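Local coordinates for protein probable hydrolase (Pseudomonas aeruginosa, PDB 3OM8) that probably hydrolyses ester or lactone substrates as an alpha/beta-hydrolase-fold enzyme, perhaps as a 3-oxoadipate enol-lactonase, at residues F8-S12 with D82-L86; N125-L130 with V221-G227; M149-A153 with M179-T183. Numbering follows the deposited sequence.

Contact 1. Residues F8-S12 with D82-L86; sequences FLATS and DVLEL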
loop_
_atom_site.group_PDB
_atom_site.type_symbol
_atom_site.label_atom_id
_atom_site.label_comp_id
_atom_site.label_asym_id
_atom_site.label_seq_id
_atom_site.Cartn_x
_atom_site.Cartn_y
_atom_site.Cartn_z
ATOM N N PHE B 8 20.258 -22.771 24.034
ATOM C CA PHE B 8 21.414 -22.251 23.315
ATOM C C PHE B 8 21.845 -23.230 22.234
ATOM O O PHE B 8 21.927 -24.436 22.464
ATOM C CB PHE B 8 22.561 -21.945 24.291
ATOM C CG PHE B 8 22.229 -20.866 25.275
ATOM C CD1 PHE B 8 22.403 -19.535 24.942
ATOM C CD2 PHE B 8 21.704 -21.180 26.517
ATOM C CE1 PHE B 8 22.082 -18.537 25.839
ATOM C CE2 PHE B 8 21.376 -20.185 27.423
ATOM C CZ PHE B 8 21.560 -18.861 27.082
ATOM N N LEU B 9 22.086 -22.703 21.043
ATOM C CA LEU B 9 22.578 -23.511 19.942
ATOM C C LEU B 9 24.044 -23.177 19.681
ATOM O O LEU B 9 24.404 -22.005 19.540
ATOM C CB LEU B 9 21.763 -23.231 18.679
ATOM C CG LEU B 9 22.282 -23.903 17.409
ATOM C CD1 LEU B 9 22.053 -25.405 17.475
ATOM C CD2 LEU B 9 21.611 -23.308 16.182
ATOM N N ALA B 10 24.890 -24.200 19.622
ATOM C CA ALA B 10 26.271 -23.991 19.224
ATOM C C ALA B 10 26.343 -24.118 17.716
ATOM O O ALA B 10 26.099 -25.187 17.169
ATOM C CB ALA B 10 27.198 -25.010 19.899
ATOM N N THR B 11 26.675 -23.023 17.048
ATOM C CA THR B 11 26.775 -23.011 15.597
ATOM C C THR B 11 28.015 -23.737 15.092
ATOM O O THR B 11 28.967 -23.980 15.844
ATOM C CB THR B 11 26.817 -21.576 15.071
ATOM O OG1 THR B 11 28.007 -20.935 15.539
ATOM C CG2 THR B 11 25.615 -20.801 15.572
ATOM N N SER B 12 28.005 -24.055 13.802
ATOM C CA SER B 12 29.117 -24.742 13.159
ATOM C C SER B 12 30.420 -23.942 13.213
ATOM O O SER B 12 31.509 -24.518 13.093
ATOM C CB SER B 12 28.775 -25.041 11.702
ATOM O OG SER B 12 28.488 -23.842 11.006
ATOM N N ASP B 82 22.575 -19.353 10.385
ATOM C CA ASP B 82 22.178 -19.416 11.786
ATOM C C ASP B 82 20.734 -19.928 11.919
ATOM O O ASP B 82 20.438 -20.801 12.739
ATOM C CB ASP B 82 22.320 -18.040 12.446
ATOM C CG ASP B 82 23.781 -17.639 12.684
ATOM O OD1 ASP B 82 24.703 -18.464 12.464
ATOM O OD2 ASP B 82 24.006 -16.485 13.101
ATOM N N VAL B 83 19.834 -19.388 11.102
ATOM C CA VAL B 83 18.442 -19.831 11.128
ATOM C C VAL B 83 18.350 -21.299 10.709
ATOM O O VAL B 83 17.737 -22.111 11.396
ATOM C CB VAL B 83 17.529 -18.932 10.255
ATOM C CG1 VAL B 83 16.123 -19.507 10.174
ATOM C CG2 VAL B 83 17.502 -17.504 10.815
ATOM N N LEU B 84 18.994 -21.642 9.601
ATOM C CA LEU B 84 18.971 -23.015 9.127
ATOM C C LEU B 84 19.448 -24.002 10.186
ATOM O O LEU B 84 18.892 -25.093 10.310
ATOM C CB LEU B 84 19.784 -23.162 7.846
ATOM C CG LEU B 84 19.243 -22.329 6.686
ATOM C CD1 LEU B 84 20.045 -22.592 5.426
ATOM C CD2 LEU B 84 17.780 -22.640 6.451
ATOM N N GLU B 85 20.464 -23.620 10.957
ATOM C CA GLU B 85 21.001 -24.507 11.989
ATOM C C GLU B 85 20.067 -24.605 13.196
ATOM O O GLU B 85 20.001 -25.647 13.850
ATOM C CB GLU B 85 22.411 -24.077 12.423
ATOM C CG GLU B 85 23.453 -24.156 11.309
ATOM C CD GLU B 85 24.884 -23.943 11.805
ATOM O OE1 GLU B 85 25.177 -24.276 12.977
ATOM O OE2 GLU B 85 25.720 -23.453 11.014
ATOM N N LEU B 86 19.357 -23.517 13.495
ATOM C CA LEU B 86 18.288 -23.558 14.488
ATOM C C LEU B 86 17.212 -24.558 14.055
ATOM O O LEU B 86 16.776 -25.408 14.839
ATOM C CB LEU B 86 17.648 -22.184 14.651
ATOM C CG LEU B 86 18.362 -21.155 15.512
ATOM C CD1 LEU B 86 17.622 -19.834 15.423
ATOM C CD2 LEU B 86 18.427 -21.645 16.949
#
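Two hydrogen bonds to one carboxylate dominate this contact: Ser12 N donates to Glu85 OE1 (3.0 Å) and Ser12 OG donates to Glu85 OE2 (2.8 Å). In this alpha/beta hydrolase fold, a helix carboxylate thus makes a bidentate interaction with the turn that follows edge strand 7-10; the 82-86 part of helix 76-90 runs at 111° to strand residues 8-10. Glu85 can hold the turn because its CA-to-CB bond points at the opposing segment and the chain is long enough for its carboxylate to reach the backbone; OE1 also lies 3.3 Å from Thr11 CA. The acid is not left with the serine alone, since Arg78 forms salt bridges with both Glu85 and Asp82, and Arg62 makes another with Asp82. Thr11 OG1 bonds within its own turn, to Asp13 and Ala15, while its methyl CG2 lies 4.0 Å from Asp82 OD1. Beyond this polar end the packing becomes apolar. Leu9, whose backbone pairs with Leu17 in the neighbouring strand, directs its side chain to the helix, Leu9 CD2 lying 3.9 Å from Glu85 CB. One turn along from Asp82, Leu86 completes the patch, its CD2 3.7 Å from Leu9 CD2.

Contact 2. Residues N125-L130 with V221-G227; sequences NTSAWL and VTAASHG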
loop_
_atom_site.group_PDB
_atom_site.type_symbol
_atom_site.label_atom_id
_atom_site.label_comp_id
_atom_site.label_asym_id
_atom_site.label_seq_id
_atom_site.Cartn_x
_atom_site.Cartn_y
_atom_site.Cartn_z
ATOM N N ASN B 125 9.154 -3.877 7.385
ATOM C CA ASN B 125 10.063 -2.748 7.457
ATOM C C ASN B 125 11.475 -3.172 7.064
ATOM O O ASN B 125 12.403 -3.146 7.883
ATOM C CB ASN B 125 10.069 -2.185 8.878
ATOM C CG ASN B 125 8.699 -1.685 9.320
ATOM O OD1 ASN B 125 8.381 -0.507 9.161
ATOM N ND2 ASN B 125 7.899 -2.575 9.903
ATOM N N THR B 126 11.627 -3.586 5.815
ATOM C CA THR B 126 12.889 -4.119 5.354
ATOM C C THR B 126 13.214 -3.613 3.959
ATOM O O THR B 126 12.541 -2.724 3.428
ATOM C CB THR B 126 12.898 -5.658 5.369
ATOM O OG1 THR B 126 14.242 -6.129 5.177
ATOM C CG2 THR B 126 12.003 -6.210 4.265
ATOM N N SER B 127 14.251 -4.190 3.367
ATOM C CA SER B 127 14.755 -3.703 2.102
ATOM C C SER B 127 15.623 -4.752 1.432
ATOM O O SER B 127 16.140 -5.656 2.088
ATOM C CB SER B 127 15.551 -2.420 2.333
ATOM O OG SER B 127 16.344 -2.102 1.210
ATOM N N ALA B 128 15.774 -4.628 0.119
ATOM C CA ALA B 128 16.647 -5.509 -0.640
ATOM C C ALA B 128 17.992 -4.845 -0.919
ATOM O O ALA B 128 18.901 -5.477 -1.447
ATOM C CB ALA B 128 15.987 -5.914 -1.939
ATOM N N TRP B 129 18.114 -3.569 -0.568
ATOM C CA TRP B 129 19.348 -2.836 -0.830
ATOM C C TRP B 129 19.366 -1.504 -0.105
ATOM O O TRP B 129 18.552 -0.626 -0.383
ATOM C CB TRP B 129 19.555 -2.621 -2.330
ATOM C CG TRP B 129 20.689 -1.683 -2.662
ATOM C CD1 TRP B 129 22.028 -1.954 -2.595
ATOM C CD2 TRP B 129 20.575 -0.329 -3.124
ATOM N NE1 TRP B 129 22.749 -0.852 -2.987
ATOM C CE2 TRP B 129 21.881 0.157 -3.317
ATOM C CE3 TRP B 129 19.494 0.516 -3.397
ATOM C CZ2 TRP B 129 22.137 1.454 -3.766
ATOM C CZ3 TRP B 129 19.746 1.802 -3.844
ATOM C CH2 TRP B 129 21.059 2.259 -4.021
ATOM N N LEU B 130 20.313 -1.362 0.820
ATOM C CA LEU B 130 20.398 -0.175 1.660
ATOM C C LEU B 130 21.640 0.678 1.382
ATOM O O LEU B 130 22.049 1.474 2.223
ATOM C CB LEU B 130 20.317 -0.574 3.138
ATOM C CG LEU B 130 18.957 -1.162 3.543
ATOM C CD1 LEU B 130 18.992 -1.776 4.935
ATOM C CD2 LEU B 130 17.895 -0.090 3.475
ATOM N N VAL B 221 14.777 4.509 7.914
ATOM C CA VAL B 221 15.723 3.400 7.867
ATOM C C VAL B 221 15.494 2.554 6.606
ATOM O O VAL B 221 16.329 2.518 5.703
ATOM C CB VAL B 221 15.599 2.514 9.119
ATOM C CG1 VAL B 221 16.607 1.377 9.069
ATOM C CG2 VAL B 221 15.796 3.347 10.376
ATOM N N THR B 222 14.347 1.881 6.548
ATOM C CA THR B 222 13.947 1.120 5.371
ATOM C C THR B 222 12.727 1.801 4.747
ATOM O O THR B 222 11.586 1.538 5.141
ATOM C CB THR B 222 13.605 -0.336 5.735
ATOM O OG1 THR B 222 12.819 -0.352 6.930
ATOM C CG2 THR B 222 14.871 -1.139 5.986
ATOM N N ALA B 223 12.981 2.689 3.788
ATOM C CA ALA B 223 11.945 3.521 3.201
ATOM C C ALA B 223 10.778 2.706 2.624
ATOM O O ALA B 223 10.952 1.577 2.154
ATOM C CB ALA B 223 12.547 4.424 2.142
ATOM N N ALA B 224 9.584 3.281 2.668
ATOM C CA ALA B 224 8.425 2.604 2.105
ATOM C C ALA B 224 8.711 2.122 0.681
ATOM O O ALA B 224 8.403 0.988 0.342
ATOM C CB ALA B 224 7.195 3.509 2.147
ATOM N N SER B 225 9.328 2.966 -0.142
ATOM C CA SER B 225 9.594 2.595 -1.530
ATOM C C SER B 225 10.427 1.315 -1.640
ATOM O O SER B 225 10.321 0.577 -2.628
ATOM C CB SER B 225 10.292 3.734 -2.268
ATOM O OG SER B 225 11.590 3.963 -1.733
ATOM N N HIS B 226 11.251 1.054 -0.627
ATOM C CA HIS B 226 12.077 -0.156 -0.590
ATOM C C HIS B 226 11.219 -1.403 -0.544
ATOM O O HIS B 226 11.455 -2.367 -1.272
ATOM C CB HIS B 226 12.973 -0.155 0.644
ATOM C CG HIS B 226 14.165 0.738 0.524
ATOM N ND1 HIS B 226 14.081 2.040 0.081
ATOM C CD2 HIS B 226 15.467 0.521 0.804
ATOM C CE1 HIS B 226 15.285 2.584 0.085
ATOM N NE2 HIS B 226 16.141 1.682 0.521
ATOM N N GLY B 227 10.227 -1.386 0.332
ATOM C CA GLY B 227 9.352 -2.532 0.470
ATOM C C GLY B 227 8.394 -2.642 -0.720
ATOM O O GLY B 227 8.007 -3.745 -1.106
HETATM O O HOH W 1 10.292 -0.936 3.587
HETATM O O HOH W 2 14.387 -2.984 -1.669
#
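This contact joins a loop to a helix start at the C-terminal ends of the parallel strands: residues 125-130 leave strand 118-124, and residues 221-227 lead into helix 224-233. In alpha/beta hydrolases the loops at these strand ends build the active site, and here Thr222 borders a probable Ser101-His246-Asp219 triad. Its side chain points at the 125-130 loop, with Thr222 CB 3.5 Å from Thr126 O and CG2 3.9 Å from Ser127 CB, while OG1 hydrogen-bonds to Asp219. Thr126 turns its side chain away, and its OG1 bonds to Ser101 O. Much of the polar link runs through solvent. Water 1 lies within hydrogen-bonding distance of Thr126 O (2.9 Å) and Ala223 O (3.0 Å); water 2 accepts from Ala128 N (2.8 Å) and donates to His226 O (3.0 Å). Ser127 OG and Trp129 N, 2.9 Å apart, fit an ST turn, though the OG position is less certain. Leu130 packs near the His226 ring. Trp129 makes a cation-pi interaction with Arg201 and packs on Tyr218 of the second subunit. The Thr222 methyl and water-bridged backbone groups thus join segments whose other bonds lead to Ser101 and Asp219, consistent with helping to position the probable catalytic residues.

Contact 3. Residues M149-A153 with M179-T183; sequences MSETA and MLMAT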
loop_
_atom_site.group_PDB
_atom_site.type_symbol
_atom_site.label_atom_id
_atom_site.label_comp_id
_atom_site.label_asym_id
_atom_site.label_seq_id
_atom_site.Cartn_x
_atom_site.Cartn_y
_atom_site.Cartn_z
HETATM N N MSE B 149 27.593 3.010 24.157
HETATM C CA MSE B 149 26.543 2.939 23.140
HETATM C C MSE B 149 25.468 4.043 23.224
HETATM O O MSE B 149 24.472 3.984 22.509
HETATM C CB MSE B 149 25.880 1.555 23.136
HETATM C CG MSE B 149 26.793 0.395 22.732
HETATM SE SE MSE B 149 27.613 0.546 20.955
HETATM C CE MSE B 149 29.168 1.638 21.438
ATOM N N SER B 150 25.686 5.049 24.069
ATOM C CA SER B 150 24.738 6.155 24.240
ATOM C C SER B 150 24.416 6.947 22.974
ATOM O O SER B 150 23.252 7.061 22.603
ATOM C CB SER B 150 25.208 7.117 25.324
ATOM O OG SER B 150 25.116 6.508 26.593
ATOM N N GLU B 151 25.426 7.523 22.330
ATOM C CA GLU B 151 25.163 8.283 21.111
ATOM C C GLU B 151 24.614 7.378 20.014
ATOM O O GLU B 151 23.814 7.808 19.164
ATOM C CB GLU B 151 26.411 9.003 20.610
ATOM C CG GLU B 151 26.120 9.943 19.445
ATOM C CD GLU B 151 25.382 11.198 19.881
ATOM O OE1 GLU B 151 25.149 11.369 21.100
ATOM O OE2 GLU B 151 25.046 12.023 19.007
ATOM N N THR B 152 25.050 6.123 20.042
ATOM C CA THR B 152 24.593 5.122 19.089
ATOM C C THR B 152 23.100 4.796 19.282
ATOM O O THR B 152 22.353 4.675 18.308
ATOM C CB THR B 152 25.461 3.855 19.158
ATOM O OG1 THR B 152 26.783 4.171 18.714
ATOM C CG2 THR B 152 24.908 2.770 18.266
ATOM N N ALA B 153 22.678 4.667 20.537
ATOM C CA ALA B 153 21.274 4.462 20.861
ATOM C C ALA B 153 20.426 5.674 20.467
ATOM O O ALA B 153 19.320 5.516 19.963
ATOM C CB ALA B 153 21.101 4.140 22.342
HETATM N N MSE B 179 17.798 -2.214 25.221
HETATM C CA MSE B 179 18.284 -3.260 24.323
HETATM C C MSE B 179 19.518 -2.788 23.582
HETATM O O MSE B 179 20.477 -3.539 23.402
HETATM C CB MSE B 179 17.221 -3.643 23.294
HETATM C CG MSE B 179 15.988 -4.315 23.866
HETATM SE SE MSE B 179 14.640 -4.695 22.478
HETATM C CE MSE B 179 13.349 -5.594 23.625
ATOM N N LEU B 180 19.464 -1.544 23.126
ATOM C CA LEU B 180 20.568 -0.938 22.410
ATOM C C LEU B 180 21.788 -0.803 23.319
ATOM O O LEU B 180 22.880 -1.240 22.959
ATOM C CB LEU B 180 20.141 0.421 21.849
ATOM C CG LEU B 180 19.229 0.282 20.625
ATOM C CD1 LEU B 180 18.379 1.535 20.367
ATOM C CD2 LEU B 180 20.061 -0.096 19.397
HETATM N N MSE B 181 21.581 -0.222 24.499
HETATM C CA MSE B 181 22.639 -0.011 25.483
HETATM C C MSE B 181 23.344 -1.307 25.907
HETATM O O MSE B 181 24.462 -1.274 26.407
HETATM C CB MSE B 181 22.087 0.699 26.726
HETATM C CG MSE B 181 21.670 2.157 26.529
HETATM SE SE MSE B 181 23.113 3.349 25.970
HETATM C CE MSE B 181 24.316 3.123 27.486
ATOM N N ALA B 182 22.686 -2.444 25.712
ATOM C CA ALA B 182 23.260 -3.725 26.096
ATOM C C ALA B 182 23.767 -4.479 24.882
ATOM O O ALA B 182 24.114 -5.659 24.977
ATOM C CB ALA B 182 22.237 -4.559 26.827
ATOM N N THR B 183 23.789 -3.809 23.735
ATOM C CA THR B 183 24.252 -4.449 22.512
ATOM C C THR B 183 25.758 -4.250 22.316
ATOM O O THR B 183 26.258 -3.121 22.288
ATOM C CB THR B 183 23.481 -3.966 21.268
ATOM O OG1 THR B 183 22.120 -4.421 21.343
ATOM C CG2 THR B 183 24.102 -4.544 20.007
#
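Met179, a selenomethionine like the other two methionines here, opens the last turn of helix 171-181 and sends its side chain out of reach of 149-153, onto Thr38, Thr39 and His41; its carbonyl O nonetheless accepts from Thr183 OG1 at 2.8 Å. Leu180 turns toward the partner helix, 150-160, and its CB meets Ala153 CB at 3.9 Å, a close approach made possible by the small alanine. Leu180 also packs on Phe156, Leu157 and Trp160. Met181 follows with a folded m,m,m side chain, which brings its SE to 3.7 Å from Met149 C and 4.2 Å from Ala153 CB, and its CE to 3.6 Å from Ser150 OG. Ala182 leaves helical geometry and points away. At Thr183 the chain turns off, its N bonded to Leu180 O (2.8 Å), and its carbonyl O lies 3.6 Å from Met149 CG. Met149 immediately precedes helix 150-160, and its side chain touches Arg185 and Leu188 of helix 185-196. These helices belong to the insertion between strands 118-124 and 211-216, which in this fold commonly forms a cap. The contact is mostly apolar van der Waals packing, with selenomethionine standing in for methionine, so shape fit joins the helix end to the helix start.

How the contacts relate
The three contacts sample separate parts of one alpha/beta hydrolase. Contact 1 joins edge strand 7-10 to helix 76-90; contact 2 lies on the opposite side of the chain's centre, linking segments that follow the neighbouring parallel strands 118-124 and 211-216; contact 3 unites helices 150-160 and 171-181 of the insertion between those strands. The centre of contact 1 is about 27 Å from that of contact 2 and about 26 Å from that of contact 3; the centres of contacts 2 and 3 are about 23 Å apart, and none touch. Along the chain contact 1 closes before the others open, whereas contact 3 is nested within the loop closed by contact 2. That loop includes the helical insertion and strand 211-216, and contact 2 joins its flanking segments beside the probable triad.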